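Local coordinates for pectate lyase II (Xanthomonas campestris pv. campestris, PDB 2QY1), which probably cleaves the polygalacturonate backbone of pectate by beta-elimination, as parallel beta-helix lyases of polysaccharide lyase family 1 do, at residues 19-24 with 42-47; 124-129 with 159-164; 178-183 with 192-197; 202-207 with 224-229; 247-252 with 273-278. The protein carries 2 engineered substitutions. One frame throughout, in Å; residues are numbered along the deposited sequence.

Interaction 1. Residues 19-24 with 42-47; sequences NVATFE and NYTGKF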
# COMPACT_ATOMS: atom_id res chain seq x y z
N ASN A 19 9.02 -18.59 15.17
CA ASN A 19 9.42 -17.33 15.79
C ASN A 19 10.72 -16.81 15.19
O ASN A 19 11.72 -17.52 15.16
CB ASN A 19 9.56 -17.49 17.31
CG ASN A 19 8.27 -17.91 17.98
OD1 ASN A 19 7.17 -17.65 17.47
ND2 ASN A 19 8.38 -18.56 19.14
N VAL A 20 10.67 -15.58 14.70
CA VAL A 20 11.86 -14.92 14.14
C VAL A 20 12.04 -13.56 14.81
O VAL A 20 11.18 -12.69 14.72
CB VAL A 20 11.81 -14.81 12.58
CG1 VAL A 20 11.84 -16.21 11.95
CG2 VAL A 20 10.58 -14.04 12.10
N ALA A 21 13.17 -13.38 15.49
CA ALA A 21 13.42 -12.17 16.27
C ALA A 21 14.09 -11.07 15.46
O ALA A 21 14.13 -9.91 15.89
CB ALA A 21 14.24 -12.49 17.51
N THR A 22 14.63 -11.43 14.30
CA THR A 22 15.40 -10.49 13.50
C THR A 22 15.11 -10.59 12.00
O THR A 22 14.58 -11.59 11.51
CB THR A 22 16.93 -10.70 13.67
OG1 THR A 22 17.30 -12.00 13.18
CG2 THR A 22 17.37 -10.54 15.13
N PHE A 23 15.48 -9.52 11.32
CA PHE A 23 15.60 -9.44 9.87
C PHE A 23 16.26 -10.70 9.27
O PHE A 23 15.71 -11.33 8.37
CB PHE A 23 16.39 -8.15 9.56
CG PHE A 23 16.92 -8.05 8.17
CD1 PHE A 23 16.07 -8.04 7.07
CD2 PHE A 23 18.29 -7.91 7.95
CE1 PHE A 23 16.57 -7.93 5.78
CE2 PHE A 23 18.80 -7.79 6.66
CZ PHE A 23 17.94 -7.80 5.58
N GLU A 24 17.42 -11.07 9.81
CA GLU A 24 18.20 -12.20 9.29
C GLU A 24 17.52 -13.56 9.54
O GLU A 24 17.55 -14.44 8.68
CB GLU A 24 19.62 -12.20 9.85
CG GLU A 24 20.48 -11.02 9.38
CD GLU A 24 20.31 -9.76 10.23
OE1 GLU A 24 19.50 -9.77 11.18
OE2 GLU A 24 21.00 -8.76 9.94
N ASN A 42 6.31 -15.64 12.83
CA ASN A 42 5.96 -14.75 13.92
C ASN A 42 7.14 -13.83 14.24
O ASN A 42 8.11 -14.25 14.88
CB ASN A 42 5.54 -15.57 15.15
CG ASN A 42 5.29 -14.71 16.39
OD1 ASN A 42 5.79 -15.02 17.47
ND2 ASN A 42 4.51 -13.65 16.24
N TYR A 43 7.06 -12.59 13.76
CA TYR A 43 8.13 -11.62 14.00
C TYR A 43 8.01 -10.96 15.37
O TYR A 43 7.02 -10.29 15.67
CB TYR A 43 8.16 -10.54 12.90
CG TYR A 43 9.16 -9.45 13.20
CD1 TYR A 43 10.54 -9.72 13.21
CD2 TYR A 43 8.74 -8.16 13.51
CE1 TYR A 43 11.47 -8.71 13.51
CE2 TYR A 43 9.66 -7.15 13.81
CZ TYR A 43 11.02 -7.43 13.80
OH TYR A 43 11.93 -6.44 14.10
N THR A 44 9.04 -11.14 16.19
CA THR A 44 9.03 -10.73 17.60
C THR A 44 9.98 -9.57 17.91
O THR A 44 9.99 -9.06 19.03
CB THR A 44 9.39 -11.90 18.53
OG1 THR A 44 10.73 -12.33 18.25
CG2 THR A 44 8.44 -13.07 18.33
N GLY A 45 10.78 -9.17 16.92
CA GLY A 45 11.75 -8.09 17.11
C GLY A 45 11.09 -6.78 17.46
O GLY A 45 9.99 -6.49 16.99
N LYS A 46 11.75 -5.99 18.31
CA LYS A 46 11.21 -4.72 18.76
C LYS A 46 12.23 -3.61 18.52
O LYS A 46 12.93 -3.19 19.45
CB LYS A 46 10.85 -4.77 20.25
CG LYS A 46 9.85 -5.85 20.63
CD LYS A 46 9.75 -6.02 22.15
CE LYS A 46 9.02 -4.85 22.81
NZ LYS A 46 7.56 -4.86 22.49
N PHE A 47 12.31 -3.14 17.28
CA PHE A 47 13.22 -2.05 16.95
C PHE A 47 12.83 -0.76 17.67
O PHE A 47 11.68 -0.33 17.61
CB PHE A 47 13.28 -1.82 15.43
CG PHE A 47 14.31 -0.81 15.02
CD1 PHE A 47 13.96 0.53 14.84
CD2 PHE A 47 15.64 -1.19 14.81
CE1 PHE A 47 14.92 1.47 14.46
CE2 PHE A 47 16.60 -0.25 14.43
CZ PHE A 47 16.24 1.08 14.25
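The carbonyl oxygen Val20 O is held by one full hydrogen bond and one weaker contact: Thr44 N donates to it over 3.0 Å, nearly straight at 164°, and Tyr43 CA lies 3.3 Å from the same Val20 O in a CA-H...O contact. Val20 N donates a hydrogen bond to Asn42 O at 2.9 Å (174°), so the N-H and the carbonyl of Val20 both bond to the same neighbouring segment, as a parallel pair requires. Thr44 OG1, set in the crowded position between its own N and carbonyl carbon, comes alongside Ala21 and lies 3.3 Å from Ala21 CA, where a methyl side chain leaves room for it. Gly45 has no side chain, which allows Ala21 O to approach Gly45 CA to 3.2 Å. The Tyr43 ring stands anti to its backbone N (chi1 174°), and Gly45 N sits 3.5 Å above the plane of that ring, over its centre. Tyr43 OH is hydrogen-bonded to Ala83 O, and Phe86 meets the ring edge-to-face. Val20 and Tyr43 both turn to the buried side, against Met26 of helix 23-32, which joins strand 18-20 to strand 39-43 in a beta-alpha-beta unit whose Thr22 N-caps the helix on Ala25 N.

Interaction 2. Residues 124-129 with 159-164; sequences GEPSKI and KGVHHV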
# COMPACT_ATOMS: atom_id res chain seq x y z
N GLY A 124 7.45 -14.54 -13.32
CA GLY A 124 6.04 -14.56 -12.94
C GLY A 124 5.61 -13.31 -12.19
O GLY A 124 6.42 -12.42 -11.92
N GLU A 125 4.32 -13.25 -11.86
CA GLU A 125 3.74 -12.10 -11.17
C GLU A 125 3.01 -12.56 -9.91
O GLU A 125 2.18 -13.47 -9.98
CB GLU A 125 2.76 -11.34 -12.07
CG GLU A 125 3.34 -10.84 -13.39
CD GLU A 125 3.26 -11.86 -14.51
OE1 GLU A 125 2.22 -12.55 -14.63
OE2 GLU A 125 4.23 -11.96 -15.30
N PRO A 126 3.32 -11.95 -8.75
CA PRO A 126 2.61 -12.28 -7.52
C PRO A 126 1.09 -12.10 -7.61
O PRO A 126 0.61 -11.19 -8.29
CB PRO A 126 3.21 -11.31 -6.49
CG PRO A 126 4.59 -11.03 -7.02
CD PRO A 126 4.38 -10.95 -8.51
N SER A 127 0.36 -12.97 -6.92
CA SER A 127 -1.10 -12.92 -6.88
C SER A 127 -1.62 -13.47 -5.56
O SER A 127 -0.92 -14.22 -4.88
CB SER A 127 -1.72 -13.69 -8.06
OG SER A 127 -1.51 -15.09 -7.94
N LYS A 128 -2.85 -13.09 -5.22
CA LYS A 128 -3.46 -13.41 -3.93
C LYS A 128 -2.54 -12.96 -2.80
O LYS A 128 -1.93 -13.77 -2.10
CB LYS A 128 -3.83 -14.90 -3.81
CG LYS A 128 -4.77 -15.46 -4.90
CD LYS A 128 -5.92 -14.51 -5.30
CE LYS A 128 -7.02 -14.45 -4.25
NZ LYS A 128 -8.26 -13.76 -4.77
N ILE A 129 -2.43 -11.64 -2.64
CA ILE A 129 -1.63 -11.05 -1.58
C ILE A 129 -2.54 -10.25 -0.66
O ILE A 129 -3.42 -9.52 -1.13
CB ILE A 129 -0.50 -10.12 -2.13
CG1 ILE A 129 0.23 -10.75 -3.33
CG2 ILE A 129 0.47 -9.72 -1.00
CD1 ILE A 129 1.02 -12.05 -3.05
N LYS A 159 4.36 -4.23 -12.35
CA LYS A 159 4.65 -5.28 -13.33
C LYS A 159 3.68 -6.47 -13.29
O LYS A 159 4.07 -7.61 -13.50
CB LYS A 159 6.12 -5.73 -13.23
CG LYS A 159 7.13 -4.63 -13.59
CD LYS A 159 8.58 -5.12 -13.51
CE LYS A 159 9.11 -5.05 -12.08
NZ LYS A 159 10.35 -5.88 -11.89
N GLY A 160 2.41 -6.17 -13.02
CA GLY A 160 1.35 -7.16 -13.19
C GLY A 160 0.94 -7.98 -11.98
O GLY A 160 0.30 -9.02 -12.14
N VAL A 161 1.31 -7.52 -10.79
CA VAL A 161 0.79 -8.10 -9.56
C VAL A 161 -0.73 -7.97 -9.60
O VAL A 161 -1.26 -6.90 -9.91
CB VAL A 161 1.36 -7.40 -8.30
CG1 VAL A 161 0.76 -7.99 -7.03
CG2 VAL A 161 2.88 -7.51 -8.27
N HIS A 162 -1.44 -9.06 -9.31
CA HIS A 162 -2.90 -9.06 -9.42
C HIS A 162 -3.60 -9.76 -8.26
O HIS A 162 -3.02 -10.64 -7.63
CB HIS A 162 -3.35 -9.64 -10.76
CG HIS A 162 -2.95 -11.07 -10.98
ND1 HIS A 162 -3.80 -12.13 -10.74
CD2 HIS A 162 -1.79 -11.61 -11.42
CE1 HIS A 162 -3.18 -13.26 -11.03
NE2 HIS A 162 -1.96 -12.98 -11.44
N HIS A 163 -4.84 -9.35 -8.01
CA HIS A 163 -5.69 -9.91 -6.96
C HIS A 163 -5.12 -9.73 -5.56
O HIS A 163 -4.64 -10.68 -4.92
CB HIS A 163 -6.09 -11.35 -7.28
CG HIS A 163 -6.99 -11.45 -8.47
ND1 HIS A 163 -6.52 -11.66 -9.74
CD2 HIS A 163 -8.34 -11.32 -8.58
CE1 HIS A 163 -7.53 -11.68 -10.59
NE2 HIS A 163 -8.65 -11.48 -9.91
N VAL A 164 -5.18 -8.48 -5.10
CA VAL A 164 -4.55 -8.04 -3.86
C VAL A 164 -5.55 -7.23 -3.05
O VAL A 164 -6.30 -6.42 -3.60
CB VAL A 164 -3.30 -7.16 -4.16
CG1 VAL A 164 -2.70 -6.59 -2.88
CG2 VAL A 164 -2.25 -7.97 -4.93
O HOH W 1 -0.15 -10.38 -14.33
O HOH W 2 0.23 -14.43 -11.63
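Two successive coils of the parallel beta-helix stack here at a corner, where strand 116-119 gives way to strand 129-137 in one coil and strand 155-158 to strand 164-174 in the next. Lys128 and His163 make the corners, both with positive phi, and their side chains run alongside each other, Lys128 CD being 3.7 Å from His163 CB. The lysine amino group goes on to the carbonyls of Tyr5 and Ala7. The backbones are joined most firmly by His162 N, which donates to Pro126 O at 3.1 Å in the plane of that carbonyl; a weak bond from Ile129 N to His163 O follows past the corner. Inside the coil, Pro126 crosses Val161 obliquely while Ile129 and Val164 lie side by side, and Val161, Ile129 and Val164 pack on Leu118. On the outer side Ser127 CB rests over a face of the His162 imidazole, 3.5 Å from its centroid, and the serine is small enough to let the ring lie that close; Ser127 OG turns to His95. Both ring nitrogens of His162 are engaged, which should fix its rotation. ND1 shares a nearly straight bond (173°) with His163 ND1, of undecided direction, and His162 NE2 lies 2.6 Å from an in-plane water that donates to Glu125 O at 2.7 Å.

Interaction 3. Residues 178-183 with 192-197; sequences ALNGYS and ARTTYH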
# COMPACT_ATOMS: atom_id res chain seq x y z
N ALA A 178 1.55 4.80 -1.94
CA ALA A 178 1.20 3.56 -2.62
C ALA A 178 1.32 3.67 -4.13
O ALA A 178 0.59 4.44 -4.77
CB ALA A 178 -0.21 3.13 -2.23
N LEU A 179 2.25 2.91 -4.70
CA LEU A 179 2.42 2.83 -6.14
C LEU A 179 1.72 1.60 -6.68
O LEU A 179 1.75 0.53 -6.06
CB LEU A 179 3.91 2.80 -6.51
CG LEU A 179 4.32 2.87 -7.98
CD1 LEU A 179 3.91 4.20 -8.62
CD2 LEU A 179 5.82 2.67 -8.11
N ASN A 180 1.08 1.74 -7.83
CA ASN A 180 0.45 0.62 -8.51
C ASN A 180 0.70 0.75 -10.02
O ASN A 180 -0.09 1.36 -10.73
CB ASN A 180 -1.05 0.56 -8.19
CG ASN A 180 -1.64 -0.82 -8.39
OD1 ASN A 180 -1.36 -1.50 -9.38
ND2 ASN A 180 -2.49 -1.24 -7.45
N GLY A 181 1.82 0.19 -10.48
CA GLY A 181 2.30 0.40 -11.84
C GLY A 181 3.42 1.43 -11.81
O GLY A 181 3.20 2.57 -11.40
N TYR A 182 4.62 1.02 -12.22
CA TYR A 182 5.83 1.80 -11.93
C TYR A 182 6.17 2.89 -12.95
O TYR A 182 6.90 3.83 -12.63
CB TYR A 182 7.04 0.88 -11.72
CG TYR A 182 7.71 0.43 -12.99
CD1 TYR A 182 7.26 -0.69 -13.69
CD2 TYR A 182 8.81 1.12 -13.49
CE1 TYR A 182 7.88 -1.11 -14.86
CE2 TYR A 182 9.44 0.72 -14.68
CZ TYR A 182 8.96 -0.40 -15.35
OH TYR A 182 9.57 -0.81 -16.51
N SER A 183 5.65 2.74 -14.16
CA SER A 183 5.87 3.70 -15.24
C SER A 183 4.79 3.55 -16.31
O SER A 183 4.03 2.58 -16.30
CB SER A 183 7.26 3.52 -15.88
OG SER A 183 7.26 2.46 -16.81
N ALA A 192 -3.60 -5.82 -13.09
CA ALA A 192 -3.77 -5.46 -11.69
C ALA A 192 -5.24 -5.36 -11.28
O ALA A 192 -6.04 -4.71 -11.96
CB ALA A 192 -3.03 -4.16 -11.37
N ARG A 193 -5.56 -6.03 -10.18
CA ARG A 193 -6.89 -5.99 -9.58
C ARG A 193 -6.67 -5.81 -8.09
O ARG A 193 -6.26 -6.75 -7.40
CB ARG A 193 -7.66 -7.29 -9.86
CG ARG A 193 -7.88 -7.62 -11.34
CD ARG A 193 -8.85 -6.65 -12.00
NE ARG A 193 -9.16 -7.03 -13.38
CZ ARG A 193 -8.48 -6.63 -14.45
NH1 ARG A 193 -7.42 -5.83 -14.31
NH2 ARG A 193 -8.84 -7.03 -15.66
N THR A 194 -6.93 -4.61 -7.59
CA THR A 194 -6.56 -4.24 -6.22
C THR A 194 -7.72 -3.62 -5.46
O THR A 194 -8.40 -2.71 -5.95
CB THR A 194 -5.38 -3.25 -6.21
OG1 THR A 194 -4.43 -3.62 -7.23
CG2 THR A 194 -4.68 -3.24 -4.85
N THR A 195 -7.94 -4.11 -4.24
CA THR A 195 -8.89 -3.49 -3.33
C THR A 195 -8.13 -2.79 -2.20
O THR A 195 -7.39 -3.43 -1.46
CB THR A 195 -9.88 -4.52 -2.75
OG1 THR A 195 -10.47 -5.27 -3.82
CG2 THR A 195 -10.98 -3.81 -1.96
N TYR A 196 -8.31 -1.48 -2.10
CA TYR A 196 -7.80 -0.70 -0.97
C TYR A 196 -8.98 -0.33 -0.09
O TYR A 196 -9.83 0.46 -0.50
CB TYR A 196 -7.14 0.60 -1.46
CG TYR A 196 -5.94 0.45 -2.37
CD1 TYR A 196 -6.09 0.35 -3.75
CD2 TYR A 196 -4.65 0.45 -1.84
CE1 TYR A 196 -4.99 0.23 -4.58
CE2 TYR A 196 -3.53 0.33 -2.67
CZ TYR A 196 -3.71 0.22 -4.03
OH TYR A 196 -2.61 0.10 -4.85
N HIS A 197 -9.04 -0.87 1.13
CA HIS A 197 -10.14 -0.49 2.03
C HIS A 197 -9.78 -0.37 3.50
O HIS A 197 -8.88 -1.06 3.99
CB HIS A 197 -11.37 -1.38 1.82
CG HIS A 197 -11.24 -2.76 2.38
ND1 HIS A 197 -11.67 -3.09 3.65
CD2 HIS A 197 -10.75 -3.90 1.84
CE1 HIS A 197 -11.43 -4.37 3.87
NE2 HIS A 197 -10.87 -4.88 2.78
O HOH W 3 -0.04 -0.04 -4.13
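Strands 176-180 and 193-202 stand well apart, with 8.1 Å between Asn180 CA and Ala192 CA and 10.1 Å between Ala178 CA and Tyr196 CA, too far for backbone pairing: they belong to different faces of the parallel beta-helix and look at each other across its interior. Side chains therefore bridge the space. Asn180, with CG anti to its backbone N, sends its amide tip to tip against Thr194, whose OG1 lies beside its own backbone N. The amide also crosses the Tyr196 side chain obliquely, its plane turned 66° from the ring, and comes to the phenol end. Ala192 CB sets a small methyl beside the amide, and Ala178 CB touches the ring more loosely at Tyr196 CE2. A longer link runs through a water in the plane of the ring: Tyr196 OH donates to it at 2.7 Å, and the water donates in turn to Leu179 O, also at 2.7 Å. Met157, Val166 and Ile218 pack around the tyrosine. With its proton directed at the water, the Tyr196 oxygen would be left to meet a further partner as an acceptor, and the buried interior carries a polar seam in which a water serves the carbonyl of Leu179.

Interaction 4. Residues 202-207 with 224-229; sequences ENVESR and NNVTTS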
# COMPACT_ATOMS: atom_id res chain seq x y z
N GLU A 202 -2.67 9.55 6.66
CA GLU A 202 -2.62 10.83 7.38
C GLU A 202 -1.22 11.46 7.39
O GLU A 202 -0.23 10.78 7.65
CB GLU A 202 -3.15 10.66 8.81
CG GLU A 202 -3.66 11.95 9.41
CD GLU A 202 -4.57 11.75 10.61
OE1 GLU A 202 -4.76 12.71 11.36
OE2 GLU A 202 -5.09 10.62 10.79
N ASN A 203 -1.17 12.76 7.14
CA ASN A 203 0.09 13.50 7.02
C ASN A 203 1.00 12.84 5.98
O ASN A 203 2.12 12.42 6.29
CB ASN A 203 0.78 13.65 8.38
CG ASN A 203 -0.08 14.38 9.40
OD1 ASN A 203 -0.54 13.78 10.38
ND2 ASN A 203 -0.32 15.66 9.17
N VAL A 204 0.49 12.74 4.76
CA VAL A 204 1.21 12.15 3.64
C VAL A 204 1.18 13.14 2.47
O VAL A 204 0.42 14.11 2.51
CB VAL A 204 0.62 10.77 3.22
CG1 VAL A 204 0.79 9.75 4.35
CG2 VAL A 204 -0.84 10.89 2.80
N GLU A 205 1.98 12.90 1.43
CA GLU A 205 2.06 13.85 0.33
C GLU A 205 1.32 13.42 -0.94
O GLU A 205 0.46 14.16 -1.42
CB GLU A 205 3.51 14.23 0.01
CG GLU A 205 4.18 15.04 1.12
CD GLU A 205 5.41 15.81 0.65
OE1 GLU A 205 5.98 16.55 1.49
OE2 GLU A 205 5.80 15.70 -0.53
N SER A 206 1.64 12.24 -1.47
CA SER A 206 1.09 11.80 -2.75
C SER A 206 1.07 10.28 -2.91
O SER A 206 1.56 9.55 -2.05
CB SER A 206 1.87 12.44 -3.91
OG SER A 206 3.16 11.87 -4.01
N ARG A 207 0.52 9.84 -4.04
CA ARG A 207 0.37 8.42 -4.39
C ARG A 207 -0.54 7.71 -3.39
O ARG A 207 -0.09 6.83 -2.65
CB ARG A 207 1.73 7.70 -4.43
CG ARG A 207 2.77 8.23 -5.39
CD ARG A 207 3.91 7.22 -5.44
NE ARG A 207 5.03 7.63 -6.27
CZ ARG A 207 6.20 6.98 -6.31
NH1 ARG A 207 6.40 5.90 -5.55
NH2 ARG A 207 7.17 7.41 -7.10
N ASN A 224 -6.55 12.30 5.55
CA ASN A 224 -6.42 13.54 6.31
C ASN A 224 -5.01 14.09 6.18
O ASN A 224 -4.04 13.36 6.38
CB ASN A 224 -6.77 13.33 7.78
CG ASN A 224 -6.80 14.62 8.58
OD1 ASN A 224 -6.28 14.69 9.69
ND2 ASN A 224 -7.40 15.66 8.01
N ASN A 225 -4.91 15.37 5.84
CA ASN A 225 -3.62 16.04 5.63
C ASN A 225 -2.78 15.36 4.54
O ASN A 225 -1.67 14.89 4.78
CB ASN A 225 -2.87 16.22 6.95
CG ASN A 225 -3.56 17.19 7.89
OD1 ASN A 225 -3.83 16.88 9.05
ND2 ASN A 225 -3.88 18.38 7.38
N VAL A 226 -3.37 15.31 3.34
CA VAL A 226 -2.71 14.81 2.15
C VAL A 226 -2.43 16.04 1.29
O VAL A 226 -3.35 16.69 0.79
CB VAL A 226 -3.59 13.79 1.39
CG1 VAL A 226 -2.84 13.18 0.22
CG2 VAL A 226 -4.09 12.69 2.34
N THR A 227 -1.15 16.37 1.14
CA THR A 227 -0.76 17.74 0.78
C THR A 227 -0.46 18.02 -0.70
O THR A 227 -0.46 19.19 -1.11
CB THR A 227 0.42 18.24 1.66
OG1 THR A 227 1.50 17.30 1.59
CG2 THR A 227 -0.02 18.39 3.12
N THR A 228 -0.21 16.98 -1.49
CA THR A 228 0.09 17.16 -2.91
C THR A 228 -1.04 16.64 -3.80
O THR A 228 -1.57 17.38 -4.63
CB THR A 228 1.45 16.52 -3.31
OG1 THR A 228 2.52 17.23 -2.65
CG2 THR A 228 1.68 16.58 -4.81
N SER A 229 -1.39 15.37 -3.62
CA SER A 229 -2.49 14.74 -4.36
C SER A 229 -2.86 13.42 -3.70
O SER A 229 -2.03 12.78 -3.07
CB SER A 229 -2.12 14.52 -5.83
OG SER A 229 -0.94 13.73 -5.94
O HOH W 4 -1.32 11.11 -5.74
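Side chains at three matching positions of two successive turns of the parallel beta-helix lie side by side, pointing the same way. Asn203 and Asn225 occupy equivalent corners, both with positive phi, a conformation asparagine tolerates well; their amide planes are only 15° apart, in the asparagine stack known from this family. Just before the corner, Glu202 and Asn224 also point the same way, but the carboxylate is turned 68° from the amide, and Glu202 OE2 is paired with Arg200. Just after it, Val204 and Val226 turn inward together and touch branch to branch, CG2 to CG2 at 3.7 Å, beta-branched residues suited to filling the interior of the coil. Backbone bonds hold the pairs in step: Asn203 N donates to Asn224 O and Val204 N to Asn225 O, each at 3.0 Å, before Thr227 N returns a bond to Val204 O. Then the register slips by one residue, Glu205 lying opposite Thr227 but Ser206 opposite Ser229. Glu205 O takes up the difference with two donors, Thr228 N at 2.9 Å on a lone pair and Ser229 N at 3.1 Å. The extended Glu205 side chain crosses Thr227 and Thr228 obliquely on its way to a salt bridge with Lys142. A water closes the far end, accepting from Arg207 N at 2.8 Å and standing 2.7 Å from Ser229 OG.

Interaction 5. Residues 247-252 with 273-278; sequences ENIKNP and SGITWG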
# COMPACT_ATOMS: atom_id res chain seq x y z
N GLU A 247 -10.81 14.66 4.04
CA GLU A 247 -10.68 15.99 4.65
C GLU A 247 -9.23 16.46 4.63
O GLU A 247 -8.31 15.64 4.62
CB GLU A 247 -11.26 16.04 6.07
CG GLU A 247 -10.58 15.12 7.08
CD GLU A 247 -11.16 15.26 8.48
OE1 GLU A 247 -11.99 16.17 8.70
OE2 GLU A 247 -10.78 14.47 9.36
N ASN A 248 -9.04 17.78 4.63
CA ASN A 248 -7.70 18.39 4.58
C ASN A 248 -6.82 17.71 3.52
O ASN A 248 -5.75 17.17 3.83
CB ASN A 248 -7.04 18.37 5.96
CG ASN A 248 -7.90 19.03 7.03
OD1 ASN A 248 -8.23 18.42 8.05
ND2 ASN A 248 -8.28 20.28 6.79
N ILE A 249 -7.29 17.72 2.28
CA ILE A 249 -6.63 17.00 1.20
C ILE A 249 -6.62 17.84 -0.08
O ILE A 249 -7.63 18.44 -0.45
CB ILE A 249 -7.27 15.58 0.96
CG1 ILE A 249 -6.64 14.87 -0.25
CG2 ILE A 249 -8.80 15.68 0.81
CD1 ILE A 249 -6.82 13.35 -0.26
N LYS A 250 -5.45 17.90 -0.72
CA LYS A 250 -5.30 18.57 -2.00
C LYS A 250 -5.40 17.53 -3.11
O LYS A 250 -4.84 16.44 -2.99
CB LYS A 250 -3.96 19.31 -2.08
CG LYS A 250 -3.80 20.18 -3.32
CD LYS A 250 -2.54 21.01 -3.26
CE LYS A 250 -2.43 21.92 -4.46
NZ LYS A 250 -1.39 22.97 -4.27
N ASN A 251 -6.11 17.87 -4.18
CA ASN A 251 -6.37 16.96 -5.30
C ASN A 251 -6.73 15.53 -4.86
O ASN A 251 -6.00 14.58 -5.18
CB ASN A 251 -5.18 16.93 -6.27
CG ASN A 251 -4.73 18.32 -6.68
OD1 ASN A 251 -3.59 18.72 -6.44
ND2 ASN A 251 -5.63 19.07 -7.31
N PRO A 252 -7.84 15.37 -4.10
CA PRO A 252 -8.20 14.06 -3.55
C PRO A 252 -8.43 12.99 -4.61
O PRO A 252 -8.06 11.83 -4.40
CB PRO A 252 -9.49 14.34 -2.76
CG PRO A 252 -10.02 15.62 -3.31
CD PRO A 252 -8.82 16.41 -3.71
N SER A 273 -14.27 19.12 5.31
CA SER A 273 -13.67 20.44 5.16
C SER A 273 -12.21 20.35 4.70
O SER A 273 -11.58 19.30 4.81
CB SER A 273 -13.76 21.22 6.47
OG SER A 273 -13.10 20.52 7.52
N GLY A 274 -11.70 21.46 4.16
CA GLY A 274 -10.29 21.56 3.78
C GLY A 274 -9.90 20.85 2.50
O GLY A 274 -8.75 20.42 2.36
N ILE A 275 -10.84 20.73 1.57
CA ILE A 275 -10.54 20.19 0.24
C ILE A 275 -9.99 21.32 -0.63
O ILE A 275 -10.64 22.36 -0.78
CB ILE A 275 -11.79 19.59 -0.45
CG1 ILE A 275 -12.61 18.72 0.51
CG2 ILE A 275 -11.40 18.84 -1.73
CD1 ILE A 275 -11.95 17.43 0.97
N THR A 276 -8.80 21.12 -1.18
CA THR A 276 -8.21 22.09 -2.10
C THR A 276 -7.81 21.42 -3.42
O THR A 276 -7.69 20.20 -3.49
CB THR A 276 -6.99 22.83 -1.49
OG1 THR A 276 -5.98 21.89 -1.11
CG2 THR A 276 -7.41 23.65 -0.28
N TRP A 277 -7.62 22.23 -4.45
CA TRP A 277 -7.28 21.73 -5.78
C TRP A 277 -6.18 22.57 -6.41
O TRP A 277 -6.04 23.76 -6.13
CB TRP A 277 -8.52 21.74 -6.68
CG TRP A 277 -9.64 20.87 -6.21
CD1 TRP A 277 -10.70 21.25 -5.44
CD2 TRP A 277 -9.82 19.48 -6.47
NE1 TRP A 277 -11.53 20.18 -5.20
CE2 TRP A 277 -11.01 19.08 -5.83
CE3 TRP A 277 -9.09 18.52 -7.19
CZ2 TRP A 277 -11.49 17.76 -5.88
CZ3 TRP A 277 -9.56 17.22 -7.24
CH2 TRP A 277 -10.75 16.85 -6.60
N GLY A 278 -5.39 21.93 -7.28
CA GLY A 278 -4.32 22.60 -8.00
C GLY A 278 -4.14 22.08 -9.41
O GLY A 278 -4.61 20.99 -9.74
O HOH W 5 -14.15 17.61 7.83
O HOH W 6 -10.40 21.65 7.88
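Pro252 is the boldest bump: its ring crosses Trp277 at about a right angle and sets CD over the six-membered ring, 3.6 Å from the centroid and 16° off the normal, a CH-pi contact that suits a rigid, hydrogen-rich edge on a broad aromatic face. The adjoining CG, which also touches the indole, nests against Ile275 CG2 at 3.8 Å, so Pro252 is wedged between isoleucine and indole. Toward the start of the segment, the CD1 arm of Ile275 meets Ile249 CG2 at 3.6 Å, the two chains lying side by side. Neighbouring coils near the C-terminal end of the parallel beta-helix are joined here, strand 245-255 running parallel to the short, weakly bonded strand about 275-276. Thr276 N donates to Ile249 O, and Asn251 N answers by donating to Thr276 O at 2.9 Å. At the corner Asn248 continues the line of asparagines formed by Asn203 and Asn225, its OD1 facing the Asn224 amide. Opposite it stands Gly274, whose bare CA leaves a hollow for Asn248 ND2, 3.8 Å from Gly274 CA. On the outer side the extended Lys250 lays its CB against Thr276 OG1 at 3.4 Å, and its CE passes over the bare backbone of Gly278. At Ser273, whose carbonyl accepts from Asn248 N, a water bridges the segments, donating to Glu247 OE1 at 2.7 Å and accepting from Ser273 N.

Interaction 3 is the wholly buried contact and spans the interior of the coil through side chains and a water; the other four, partly buried, join adjacent coils by parallel backbone bonds. Interactions 2 and 3 meet where Val164 pairs with Arg193 and Thr195, and interactions 3 and 4 where Ala178 bonds Arg207. Interactions 4 and 5, centres about 9 Å apart, are adjacent through the neighbouring strands 215-226 and 245-255 and extend one line of corner asparagines; the corner in interaction 2 uses lysine and histidine instead. Interaction 1, its centre about 39 Å from that of interaction 5, lies at the opposite end and is distinguished by its helix. Aromatic-proline packing marks 5, imidazole contacts 2.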